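Long-range contacts in MtVAO615 (PDB 6F73), which probably acts as a flavoprotein oxidase, carrying bicovalently bound FAD that reacts rapidly with oxygen once reduced, although no substrate has yet been identified: residues D97-N102 / T155-L160; N122-V127 / A168-M173; P411-R416 / L475-G480. All coordinates share one frame; numbering follows the deposited sequence.

All three contacts are largely buried, but they serve different parts of the fold. Interaction 1 joins two irregular segments at the FAD, with water, phosphate and a covalent flavin link in its chemistry. Interaction 2 is a parallel strand pair in the FAD-binding region, where Asn-122 hydrogen-bonds an N-acetylglucosamine that Asn-102 of interaction 1 also touches. Interaction 3 is an antiparallel pair at one border of the large seven-stranded sheet. Interaction 1 lies between the others: Asp-97 OD2 meets Tyr-123 OH of interaction 2, and Gln-101 and Asn-102 pack on Pro-411 and Phe-412 of interaction 3. Interactions 2 and 3 stay about 11 Å apart at their nearest atoms.

Interaction 1. Residues D97-N102 / T155-L160; sequences DVLSQN and TGHDYL. With FAD (flavin-adenine dinucleotide), chain E; NAG (2-acetamido-2-deoxy-beta-D-glucopyranose), chain C.
Leu-99 lays its CD1 methyl over one face of the His-157 imidazole, 3.7 Å from the ring centroid and almost on the ring normal, a CH-pi contact. With CG beside the backbone N (chi1 -60°) and the chain then extended, this branch reaches the ring while CB and CG run along the Gly-156 carbonyl. That carbonyl accepts a nearly straight bond from Leu-99 N (N to Gly-156 O 3.0 Å, 168° at the hydrogen). A bridging water also donates to Gly-156 O, at 2.6 Å; it donates to Asp-158 O as well and accepts from Ser-100 N, linking the two backbones beside the direct Leu-99 to Gly-156 bond. Glycine suits position 156: its phi is positive, and a side chain there would point into the backbone of Asp-97 and Val-98. Its CA lies 3.8 Å from Val-98 CG2. Ser-100 is the N-cap of the following helix, its OG taking the N-H of Phe-103; OG also donates to a second water, which in turn donates to Tyr-159 O.

The His-157 ring is fixed by more than the leucine. ND1 is covalently joined to FAD C8M (1.4 Å), one half of the bicovalent linkage that Cys-222 completes, and NE2 is hydrogen-bonded to Thr-224 OG1. Thr-155 places OG1 between its backbone N and carbonyl carbon (chi1 65°), where it accepts from His-157 N at 3.0 Å, an ST turn, and also meets the FAD phosphates, 2.7 Å from O1P. Backbone N-H groups of Thr-155 and Gly-156 converge on FAD O2A, while Asp-158 N reaches O1A at 3.0 Å. The chemistry is thus divided: amides and a hydroxyl probably help to offset the pyrophosphate charge, whereas the covalent bond, the Thr-224 bond and the apolar leucine methyl together fix how the imidazole is turned beside the flavin.

Interaction 2. Residues N122-V127 / A168-M173; sequences NYPSYV and ALSLWM. With NAG (2-acetamido-2-deoxy-beta-D-glucopyranose), chain C.
The Trp-172 indole is met obliquely by Val-127 CG1, which sits 3.4 Å from Trp-172 CB and also nears CG and CE3. Val-127 sets this methyl anti to its backbone N (chi1 177°), which carries it to the tryptophan. Trp-172 also touches Lys-153, Asn-129 and an N-acetylglucosamine. The Tyr-126 ring turns away from Leu-169 to stack with Trp-43, while Tyr-126 CB remains 3.7 Å from Leu-169 CD1. The flat carboxamide of Asn-122 points its ND2 to the acetyl O7 of another N-acetylglucosamine (3.0 Å) and to Phe-103 O, as befits a polar side chain at the partly exposed end.

Tyr-126 pairs with Leu-169 and Val-127 with Ser-170 in parallel register. Ser-170 N donates to Tyr-126 O at 2.8 Å, nearly straight at 169°. Ala-168 O takes two weak bonds, one from Ser-125 N, well bent, and one from Tyr-126 N, straight but long at 3.4 Å. Pro-124, just before the strand, brings apolar ring carbons to the other chain: CG rests 3.7 Å from Ser-170 CB. Valine and the small serine share one face of the sheet, tyrosine and leucine the other.

Strand 169-172 runs between 126-129 and 150-153 in a mixed four-stranded sheet of the FAD-binding region. Helix 133-146 forms the beta-alpha-beta crossover from 126-129 to 150-153, passing over the slot that 169-172 occupies. Strand 54-56 lies antiparallel along the other side of 126-129, while Leu-171 and Met-173 pack against strand 288-298 of the second sheet.

Interaction 3. Residues P411-R416 / L475-G480; sequences PFTNSR and LCAPAG
Asn-414 swings its carboxamide beside its own backbone N (chi1 -56°), so that ND2 joins the main chain in facing Pro-478 O. Asn-414 N donates to that oxygen at 3.0 Å, and ND2 adds a weak bond at 3.4 Å. Leu-475 takes the other course: CG stands anti to the backbone N (chi1 176°), and the tip curls back until CD1 is 3.3 Å from Arg-416 O. Phe-412 brings CB and CD2 close to Gly-480, with the carbonyl oxygen oblique to its ring, while Pro-411 CG covers one ring face near the rim.

Gly-480 suits this place because a side chain there would stand on the same sheet face as Phe-412 and run into its CB; as it is, Phe-412 CB packs 3.9 Å from Gly-480 CA. The pair is hydrogen-bonded in both directions, Gly-480 N to Phe-412 O at 2.7 Å although the donor stands well above the carbonyl plane. Arg-416 and Cys-476 form the matching pair at the other end, with Arg-416 N to Cys-476 O at 3.0 Å and the return bond both lying in their carbonyl planes. Between them, Pro-478 has no N-H to give, and Asn-414 O instead meets Ala-477 CA at 3.1 Å, a CA-H...O contact.

Arg-416 sends its guanidinium away to a salt bridge with Asp-507 and a bond to Thr-510 O, and Ser-415 OG is held by Glu-519 O. Cys-476 is tied by a disulfide to Cys-450 on the neighbouring strand. Helix 488-509 meets Phe-412 and Asn-414, helix 426-440 Cys-476 and Pro-478. This is an antiparallel strand pair at the border of a seven-stranded sheet, 412-419 being outermost, a large helix-backed sheet consistent with the substrate-binding domain of VAO-type relatives.

Interaction 1. Residues D97-N102 / T155-L160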
loop_
_atom_site.group_PDB
_atom_site.type_symbol
_atom_site.label_atom_id
_atom_site.label_comp_id
_atom_site.label_asym_id
_atom_site.label_seq_id
_atom_site.Cartn_x
_atom_site.Cartn_y
_atom_site.Cartn_z
ATOM N N ASP A 97 12.628 4.138 -10.401
ATOM C CA ASP A 97 12.375 5.007 -9.254
ATOM C C ASP A 97 11.422 4.414 -8.246
ATOM O O ASP A 97 10.673 3.479 -8.528
ATOM C CB ASP A 97 11.833 6.383 -9.694
ATOM C CG ASP A 97 12.932 7.373 -9.974
ATOM O OD1 ASP A 97 13.591 7.213 -11.015
ATOM O OD2 ASP A 97 13.152 8.301 -9.158
ATOM N N VAL A 98 11.441 5.024 -7.072
ATOM C CA VAL A 98 10.563 4.677 -5.972
ATOM C C VAL A 98 10.062 6.005 -5.350
ATOM O O VAL A 98 10.763 7.021 -5.403
ATOM C CB VAL A 98 11.346 3.703 -5.055
ATOM C CG1 VAL A 98 11.525 4.205 -3.628
ATOM C CG2 VAL A 98 10.741 2.304 -5.125
ATOM N N LEU A 99 8.848 6.009 -4.807
ATOM C CA LEU A 99 8.268 7.246 -4.255
ATOM C C LEU A 99 8.842 7.675 -2.897
ATOM O O LEU A 99 8.816 8.862 -2.578
ATOM C CB LEU A 99 6.746 7.132 -4.155
ATOM C CG LEU A 99 6.029 6.890 -5.488
ATOM C CD1 LEU A 99 4.521 6.850 -5.303
ATOM C CD2 LEU A 99 6.419 7.927 -6.524
ATOM N N SER A 100 9.335 6.724 -2.102
ATOM C CA SER A 100 9.865 7.036 -0.772
ATOM C C SER A 100 11.147 7.863 -0.817
ATOM O O SER A 100 12.175 7.448 -1.359
ATOM C CB SER A 100 10.099 5.780 0.075
ATOM O OG SER A 100 10.719 6.132 1.310
ATOM N N GLN A 101 11.052 9.029 -0.202
ATOM C CA GLN A 101 12.166 9.947 -0.069
ATOM C C GLN A 101 13.253 9.319 0.792
ATOM O O GLN A 101 14.440 9.544 0.560
ATOM C CB GLN A 101 11.710 11.277 0.547
ATOM C CG GLN A 101 10.590 11.957 -0.218
ATOM C CD GLN A 101 9.202 11.591 0.302
ATOM O OE1 GLN A 101 8.987 10.507 0.848
ATOM N NE2 GLN A 101 8.256 12.497 0.127
ATOM N N ASN A 102 12.838 8.525 1.777
ATOM C CA ASN A 102 13.789 7.831 2.640
ATOM C C ASN A 102 14.634 6.820 1.850
ATOM O O ASN A 102 15.856 6.775 2.004
ATOM C CB ASN A 102 13.074 7.152 3.805
ATOM C CG ASN A 102 14.020 6.767 4.922
ATOM O OD1 ASN A 102 15.051 7.415 5.140
ATOM N ND2 ASN A 102 13.671 5.709 5.646
ATOM N N THR A 155 4.513 0.177 -8.871
ATOM C CA THR A 155 4.355 1.634 -8.814
ATOM C C THR A 155 5.471 2.367 -8.069
ATOM O O THR A 155 5.648 3.562 -8.272
ATOM C CB THR A 155 3.060 2.009 -8.091
ATOM O OG1 THR A 155 3.155 1.580 -6.724
ATOM C CG2 THR A 155 1.834 1.360 -8.781
ATOM N N GLY A 156 6.200 1.658 -7.200
ATOM C CA GLY A 156 7.150 2.276 -6.281
ATOM C C GLY A 156 6.517 2.876 -5.029
ATOM O O GLY A 156 7.189 3.604 -4.305
ATOM N N HIS A 157 5.250 2.552 -4.744
ATOM C CA HIS A 157 4.569 3.094 -3.554
ATOM C C HIS A 157 5.105 2.610 -2.212
ATOM O O HIS A 157 4.876 3.267 -1.203
ATOM C CB HIS A 157 3.057 2.810 -3.563
ATOM C CG HIS A 157 2.229 3.988 -3.968
ATOM N ND1 HIS A 157 1.950 5.060 -3.115
ATOM C CD2 HIS A 157 1.587 4.234 -5.136
ATOM C CE1 HIS A 157 1.230 5.939 -3.814
ATOM N NE2 HIS A 157 0.964 5.442 -5.009
ATOM N N ASP A 158 5.786 1.470 -2.187
ATOM C CA ASP A 158 6.023 0.784 -0.921
ATOM C C ASP A 158 6.750 1.616 0.125
ATOM O O ASP A 158 7.858 2.110 -0.122
ATOM C CB ASP A 158 6.802 -0.517 -1.103
ATOM C CG ASP A 158 6.616 -1.440 0.061
ATOM O OD1 ASP A 158 5.560 -2.118 0.120
ATOM O OD2 ASP A 158 7.503 -1.446 0.938
ATOM N N TYR A 159 6.112 1.734 1.289
ATOM C CA TYR A 159 6.654 2.490 2.422
ATOM C C TYR A 159 7.871 1.834 3.082
ATOM O O TYR A 159 8.646 2.532 3.749
ATOM C CB TYR A 159 5.573 2.709 3.484
ATOM C CG TYR A 159 4.453 3.630 3.052
ATOM C CD1 TYR A 159 4.666 4.999 2.888
ATOM C CD2 TYR A 159 3.169 3.133 2.819
ATOM C CE1 TYR A 159 3.634 5.841 2.493
ATOM C CE2 TYR A 159 2.134 3.966 2.437
ATOM C CZ TYR A 159 2.366 5.318 2.278
ATOM O OH TYR A 159 1.334 6.130 1.885
ATOM N N LEU A 160 8.028 0.515 2.906
ATOM C CA LEU A 160 9.149 -0.239 3.492
ATOM C C LEU A 160 10.356 -0.448 2.552
ATOM O O LEU A 160 11.329 -1.108 2.935
ATOM C CB LEU A 160 8.654 -1.594 4.033
ATOM C CG LEU A 160 7.614 -1.509 5.166
ATOM C CD1 LEU A 160 6.178 -1.469 4.631
ATOM C CD2 LEU A 160 7.769 -2.666 6.147
HETATM P PA FAD E . 5.116 -1.327 -5.219
HETATM O O1A FAD E . 6.070 -0.575 -4.326
HETATM O O2A FAD E . 5.400 -1.314 -6.698
HETATM O O5B FAD E . 5.068 -2.842 -4.687
HETATM C C5B FAD E . 4.683 -3.144 -3.351
HETATM C C4B FAD E . 5.145 -4.534 -2.939
HETATM O O4B FAD E . 4.409 -5.489 -3.699
HETATM C C3B FAD E . 6.617 -4.798 -3.211
HETATM O O3B FAD E . 7.165 -5.674 -2.221
HETATM C C2B FAD E . 6.621 -5.484 -4.557
HETATM O O2B FAD E . 7.741 -6.354 -4.715
HETATM C C1B FAD E . 5.309 -6.241 -4.510
HETATM N N9A FAD E . 4.745 -6.437 -5.860
HETATM C C8A FAD E . 4.178 -5.501 -6.640
HETATM N N7A FAD E . 3.774 -6.041 -7.811
HETATM C C5A FAD E . 4.087 -7.339 -7.780
HETATM C C6A FAD E . 3.938 -8.482 -8.693
HETATM N N6A FAD E . 3.352 -8.300 -9.895
HETATM N N1A FAD E . 4.402 -9.690 -8.281
HETATM C C2A FAD E . 4.987 -9.857 -7.072
HETATM N N3A FAD E . 5.150 -8.854 -6.193
HETATM C C4A FAD E . 4.725 -7.601 -6.488
HETATM N N1 FAD E . -3.106 0.860 1.261
HETATM C C2 FAD E . -4.348 0.621 1.743
HETATM O O2 FAD E . -4.605 -0.528 2.152
HETATM N N3 FAD E . -5.300 1.572 1.779
HETATM C C4 FAD E . -5.093 2.822 1.347
HETATM O O4 FAD E . -6.019 3.657 1.406
HETATM C C4X FAD E . -3.756 3.172 0.801
HETATM N N5 FAD E . -3.449 4.404 0.342
HETATM C C5X FAD E . -2.214 4.692 -0.148
HETATM C C6 FAD E . -1.932 5.982 -0.624
HETATM C C7 FAD E . -0.655 6.293 -1.134
HETATM C C7M FAD E . -0.393 7.705 -1.618
HETATM C C8 FAD E . 0.407 5.221 -1.158
HETATM C C8M FAD E . 1.809 5.316 -1.752
HETATM C C9 FAD E . 0.103 3.948 -0.700
HETATM C C9A FAD E . -1.154 3.627 -0.186
HETATM N N10 FAD E . -1.462 2.319 0.272
HETATM C C10 FAD E . -2.750 2.078 0.789
HETATM C "C1'" FAD E . -0.462 1.243 0.350
HETATM C "C2'" FAD E . -0.298 0.242 -0.750
HETATM O "O2'" FAD E . -1.381 -0.672 -0.591
HETATM C "C3'" FAD E . 1.044 -0.458 -0.525
HETATM O "O3'" FAD E . 2.142 0.473 -0.510
HETATM C "C4'" FAD E . 1.309 -1.534 -1.567
HETATM O "O4'" FAD E . 2.260 -2.468 -1.040
HETATM C "C5'" FAD E . 1.862 -0.921 -2.835
HETATM O "O5'" FAD E . 1.536 -1.726 -3.954
HETATM P P FAD E . 2.195 -1.360 -5.367
HETATM O O1P FAD E . 1.339 -0.250 -5.921
HETATM O O2P FAD E . 2.348 -2.649 -6.132
HETATM O O3P FAD E . 3.632 -0.718 -4.983
HETATM C C1 NAG C . 21.189 5.841 3.526
HETATM C C2 NAG C . 20.592 4.535 4.053
HETATM C C3 NAG C . 21.265 4.063 5.341
HETATM C C4 NAG C . 22.792 4.013 5.204
HETATM C C5 NAG C . 23.298 5.310 4.563
HETATM C C6 NAG C . 24.795 5.227 4.280
HETATM C C7 NAG C . 18.244 3.932 3.669
HETATM C C8 NAG C . 16.826 4.224 4.062
HETATM N N2 NAG C . 19.165 4.669 4.296
HETATM O O3 NAG C . 20.736 2.767 5.649
HETATM O O4 NAG C . 23.433 3.843 6.491
HETATM O O5 NAG C . 22.592 5.602 3.343
HETATM O O6 NAG C . 25.196 6.289 3.407
HETATM O O7 NAG C . 18.510 3.078 2.832
HETATM O O HOH W 1 8.654 3.562 -2.202
HETATM O O HOH W 2 9.181 5.108 3.241
#

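Interaction 2. Residues N122-V127 / A168-M173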
loop_
_atom_site.group_PDB
_atom_site.type_symbol
_atom_site.label_atom_id
_atom_site.label_comp_id
_atom_site.label_asym_id
_atom_site.label_seq_id
_atom_site.Cartn_x
_atom_site.Cartn_y
_atom_site.Cartn_z
ATOM N N ASN A 122 20.056 2.883 -3.521
ATOM C CA ASN A 122 19.120 1.785 -3.315
ATOM C C ASN A 122 18.400 1.336 -4.584
ATOM O O ASN A 122 17.757 0.292 -4.576
ATOM C CB ASN A 122 18.074 2.178 -2.265
ATOM C CG ASN A 122 18.655 2.298 -0.873
ATOM O OD1 ASN A 122 19.526 1.516 -0.476
ATOM N ND2 ASN A 122 18.148 3.260 -0.105
ATOM N N TYR A 123 18.469 2.132 -5.652
ATOM C CA TYR A 123 17.804 1.791 -6.915
ATOM C C TYR A 123 18.474 0.589 -7.563
ATOM O O TYR A 123 19.684 0.394 -7.406
ATOM C CB TYR A 123 17.820 2.982 -7.878
ATOM C CG TYR A 123 16.848 4.091 -7.553
ATOM C CD1 TYR A 123 16.147 4.141 -6.339
ATOM C CD2 TYR A 123 16.631 5.109 -8.466
ATOM C CE1 TYR A 123 15.256 5.161 -6.071
ATOM C CE2 TYR A 123 15.744 6.140 -8.198
ATOM C CZ TYR A 123 15.052 6.165 -7.004
ATOM O OH TYR A 123 14.149 7.183 -6.738
ATOM N N PRO A 124 17.688 -0.224 -8.294
ATOM C CA PRO A 124 18.271 -1.363 -8.994
ATOM C C PRO A 124 19.188 -0.917 -10.132
ATOM O O PRO A 124 19.008 0.175 -10.688
ATOM C CB PRO A 124 17.053 -2.096 -9.547
ATOM C CG PRO A 124 16.043 -1.031 -9.740
ATOM C CD PRO A 124 16.256 -0.081 -8.602
ATOM N N SER A 125 20.164 -1.758 -10.465
ATOM C CA SER A 125 21.091 -1.448 -11.551
ATOM C C SER A 125 20.465 -1.587 -12.945
ATOM O O SER A 125 20.813 -0.831 -13.869
ATOM C CB SER A 125 22.344 -2.306 -11.435
ATOM O OG SER A 125 23.040 -2.013 -10.238
ATOM N N TYR A 126 19.558 -2.553 -13.102
ATOM C CA TYR A 126 18.846 -2.776 -14.369
ATOM C C TYR A 126 17.376 -3.067 -14.101
ATOM O O TYR A 126 17.013 -3.622 -13.052
ATOM C CB TYR A 126 19.459 -3.939 -15.167
ATOM C CG TYR A 126 20.857 -3.668 -15.699
ATOM C CD1 TYR A 126 21.055 -2.999 -16.901
ATOM C CD2 TYR A 126 21.983 -4.104 -15.004
ATOM C CE1 TYR A 126 22.342 -2.752 -17.385
ATOM C CE2 TYR A 126 23.266 -3.843 -15.464
ATOM C CZ TYR A 126 23.445 -3.159 -16.650
ATOM O OH TYR A 126 24.722 -2.927 -17.113
ATOM N N VAL A 127 16.545 -2.678 -15.062
ATOM C CA VAL A 127 15.114 -2.844 -14.985
ATOM C C VAL A 127 14.655 -3.618 -16.218
ATOM O O VAL A 127 15.035 -3.278 -17.343
ATOM C CB VAL A 127 14.401 -1.469 -14.954
ATOM C CG1 VAL A 127 12.889 -1.645 -14.946
ATOM C CG2 VAL A 127 14.849 -0.647 -13.745
ATOM N N ALA A 168 20.299 -4.735 -7.898
ATOM C CA ALA A 168 19.293 -5.712 -8.282
ATOM C C ALA A 168 18.950 -5.617 -9.762
ATOM O O ALA A 168 19.233 -4.617 -10.417
ATOM C CB ALA A 168 18.029 -5.524 -7.454
ATOM N N LEU A 169 18.338 -6.686 -10.263
ATOM C CA LEU A 169 17.668 -6.699 -11.553
ATOM C C LEU A 169 16.192 -6.617 -11.215
ATOM O O LEU A 169 15.661 -7.523 -10.566
ATOM C CB LEU A 169 17.972 -7.990 -12.312
ATOM C CG LEU A 169 17.230 -8.214 -13.631
ATOM C CD1 LEU A 169 17.531 -7.107 -14.628
ATOM C CD2 LEU A 169 17.598 -9.563 -14.219
ATOM N N SER A 170 15.533 -5.530 -11.629
ATOM C CA SER A 170 14.150 -5.273 -11.218
ATOM C C SER A 170 13.157 -5.709 -12.278
ATOM O O SER A 170 13.274 -5.319 -13.439
ATOM C CB SER A 170 13.925 -3.789 -10.945
ATOM O OG SER A 170 12.550 -3.522 -10.697
ATOM N N LEU A 171 12.161 -6.485 -11.857
ATOM C CA LEU A 171 11.019 -6.840 -12.700
ATOM C C LEU A 171 9.964 -5.744 -12.593
ATOM O O LEU A 171 9.225 -5.662 -11.601
ATOM C CB LEU A 171 10.453 -8.199 -12.278
ATOM C CG LEU A 171 11.472 -9.345 -12.321
ATOM C CD1 LEU A 171 10.856 -10.649 -11.843
ATOM C CD2 LEU A 171 12.060 -9.496 -13.718
ATOM N N TRP A 172 9.911 -4.898 -13.621
ATOM C CA TRP A 172 9.009 -3.746 -13.648
ATOM C C TRP A 172 7.677 -4.160 -14.255
ATOM O O TRP A 172 7.590 -4.436 -15.456
ATOM C CB TRP A 172 9.656 -2.620 -14.446
ATOM C CG TRP A 172 9.003 -1.290 -14.389
ATOM C CD1 TRP A 172 8.359 -0.728 -13.330
ATOM C CD2 TRP A 172 8.984 -0.321 -15.433
ATOM N NE1 TRP A 172 7.917 0.531 -13.655
ATOM C CE2 TRP A 172 8.286 0.806 -14.943
ATOM C CE3 TRP A 172 9.473 -0.301 -16.745
ATOM C CZ2 TRP A 172 8.071 1.952 -15.715
ATOM C CZ3 TRP A 172 9.264 0.838 -17.517
ATOM C CH2 TRP A 172 8.571 1.957 -16.995
ATOM N N MET A 173 6.644 -4.190 -13.420
ATOM C CA MET A 173 5.341 -4.742 -13.787
ATOM C C MET A 173 4.341 -3.671 -14.232
ATOM O O MET A 173 3.213 -3.992 -14.634
ATOM C CB MET A 173 4.770 -5.513 -12.600
ATOM C CG MET A 173 5.755 -6.498 -11.943
ATOM S SD MET A 173 6.599 -7.628 -13.071
ATOM C CE MET A 173 5.264 -8.693 -13.577
HETATM C C1 NAG C . 21.189 5.841 3.526
HETATM C C2 NAG C . 20.592 4.535 4.053
HETATM C C3 NAG C . 21.265 4.063 5.341
HETATM C C4 NAG C . 22.792 4.013 5.204
HETATM C C5 NAG C . 23.298 5.310 4.563
HETATM C C6 NAG C . 24.795 5.227 4.280
HETATM C C7 NAG C . 18.244 3.932 3.669
HETATM C C8 NAG C . 16.826 4.224 4.062
HETATM N N2 NAG C . 19.165 4.669 4.296
HETATM O O3 NAG C . 20.736 2.767 5.649
HETATM O O4 NAG C . 23.433 3.843 6.491
HETATM O O5 NAG C . 22.592 5.602 3.343
HETATM O O6 NAG C . 25.196 6.289 3.407
HETATM O O7 NAG C . 18.510 3.078 2.832
#

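Interaction 3. Residues P411-R416 / L475-G480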
loop_
_atom_site.group_PDB
_atom_site.type_symbol
_atom_site.label_atom_id
_atom_site.label_comp_id
_atom_site.label_asym_id
_atom_site.label_seq_id
_atom_site.Cartn_x
_atom_site.Cartn_y
_atom_site.Cartn_z
ATOM N N PRO A 411 6.924 9.242 4.119
ATOM C CA PRO A 411 7.744 8.018 4.139
ATOM C C PRO A 411 7.977 7.368 5.505
ATOM O O PRO A 411 8.656 6.338 5.567
ATOM C CB PRO A 411 9.074 8.491 3.559
ATOM C CG PRO A 411 9.162 9.907 4.001
ATOM C CD PRO A 411 7.759 10.449 3.989
ATOM N N PHE A 412 7.446 7.950 6.578
ATOM C CA PHE A 412 7.478 7.320 7.893
ATOM C C PHE A 412 6.053 6.962 8.294
ATOM O O PHE A 412 5.495 7.502 9.251
ATOM C CB PHE A 412 8.144 8.250 8.906
ATOM C CG PHE A 412 9.437 8.828 8.419
ATOM C CD1 PHE A 412 10.538 8.008 8.217
ATOM C CD2 PHE A 412 9.552 10.194 8.139
ATOM C CE1 PHE A 412 11.738 8.532 7.759
ATOM C CE2 PHE A 412 10.750 10.729 7.685
ATOM C CZ PHE A 412 11.844 9.898 7.498
ATOM N N THR A 413 5.466 6.047 7.534
ATOM C CA THR A 413 4.103 5.603 7.764
ATOM C C THR A 413 4.127 4.387 8.679
ATOM O O THR A 413 4.854 3.413 8.436
ATOM C CB THR A 413 3.390 5.287 6.441
ATOM O OG1 THR A 413 3.225 6.501 5.695
ATOM C CG2 THR A 413 2.014 4.659 6.686
ATOM N N ASN A 414 3.333 4.480 9.737
ATOM C CA ASN A 414 3.119 3.415 10.705
ATOM C C ASN A 414 1.634 3.116 10.706
ATOM O O ASN A 414 0.855 3.877 10.123
ATOM C CB ASN A 414 3.552 3.907 12.072
ATOM C CG ASN A 414 4.978 4.384 12.071
ATOM O OD1 ASN A 414 5.903 3.588 12.106
ATOM N ND2 ASN A 414 5.161 5.688 11.982
ATOM N N SER A 415 1.230 2.019 11.339
ATOM C CA SER A 415 -0.185 1.687 11.393
ATOM C C SER A 415 -0.564 0.768 12.529
ATOM O O SER A 415 0.264 0.051 13.090
ATOM C CB SER A 415 -0.645 1.044 10.079
ATOM O OG SER A 415 -0.096 -0.259 9.933
ATOM N N ARG A 416 -1.850 0.767 12.828
ATOM C CA ARG A 416 -2.399 -0.182 13.754
ATOM C C ARG A 416 -3.813 -0.540 13.323
ATOM O O ARG A 416 -4.596 0.344 12.978
ATOM C CB ARG A 416 -2.370 0.425 15.150
ATOM C CG ARG A 416 -2.548 -0.566 16.272
ATOM C CD ARG A 416 -1.346 -1.474 16.501
ATOM N NE ARG A 416 -1.723 -2.528 17.448
ATOM C CZ ARG A 416 -1.062 -3.661 17.681
ATOM N NH1 ARG A 416 0.074 -3.956 17.042
ATOM N NH2 ARG A 416 -1.552 -4.515 18.582
ATOM N N LEU A 475 -8.349 1.252 11.182
ATOM C CA LEU A 475 -6.970 1.156 10.732
ATOM C C LEU A 475 -6.422 2.574 10.652
ATOM O O LEU A 475 -6.794 3.340 9.759
ATOM C CB LEU A 475 -6.880 0.457 9.373
ATOM C CG LEU A 475 -5.501 0.355 8.701
ATOM C CD1 LEU A 475 -4.379 0.025 9.677
ATOM C CD2 LEU A 475 -5.535 -0.667 7.576
ATOM N N CYS A 476 -5.551 2.922 11.595
ATOM C CA CYS A 476 -5.017 4.284 11.705
ATOM C C CYS A 476 -3.537 4.319 11.349
ATOM O O CYS A 476 -2.776 3.447 11.763
ATOM C CB CYS A 476 -5.275 4.831 13.104
ATOM S SG CYS A 476 -7.051 5.051 13.394
ATOM N N ALA A 477 -3.148 5.333 10.577
ATOM C CA ALA A 477 -1.821 5.404 9.982
ATOM C C ALA A 477 -1.126 6.724 10.315
ATOM O O ALA A 477 -1.089 7.643 9.477
ATOM C CB ALA A 477 -1.928 5.220 8.477
ATOM N N PRO A 478 -0.592 6.841 11.550
ATOM C CA PRO A 478 0.287 7.970 11.883
ATOM C C PRO A 478 1.493 7.988 10.947
ATOM O O PRO A 478 2.252 7.011 10.890
ATOM C CB PRO A 478 0.709 7.678 13.326
ATOM C CG PRO A 478 -0.440 6.929 13.883
ATOM C CD PRO A 478 -0.895 6.031 12.744
ATOM N N ALA A 479 1.635 9.083 10.211
ATOM C CA ALA A 479 2.547 9.131 9.086
ATOM C C ALA A 479 3.432 10.370 9.171
ATOM O O ALA A 479 2.938 11.500 9.128
ATOM C CB ALA A 479 1.757 9.100 7.784
ATOM N N GLY A 480 4.734 10.141 9.333
ATOM C CA GLY A 480 5.717 11.213 9.421
ATOM C C GLY A 480 6.059 11.737 8.039
ATOM O O GLY A 480 6.307 10.949 7.120
#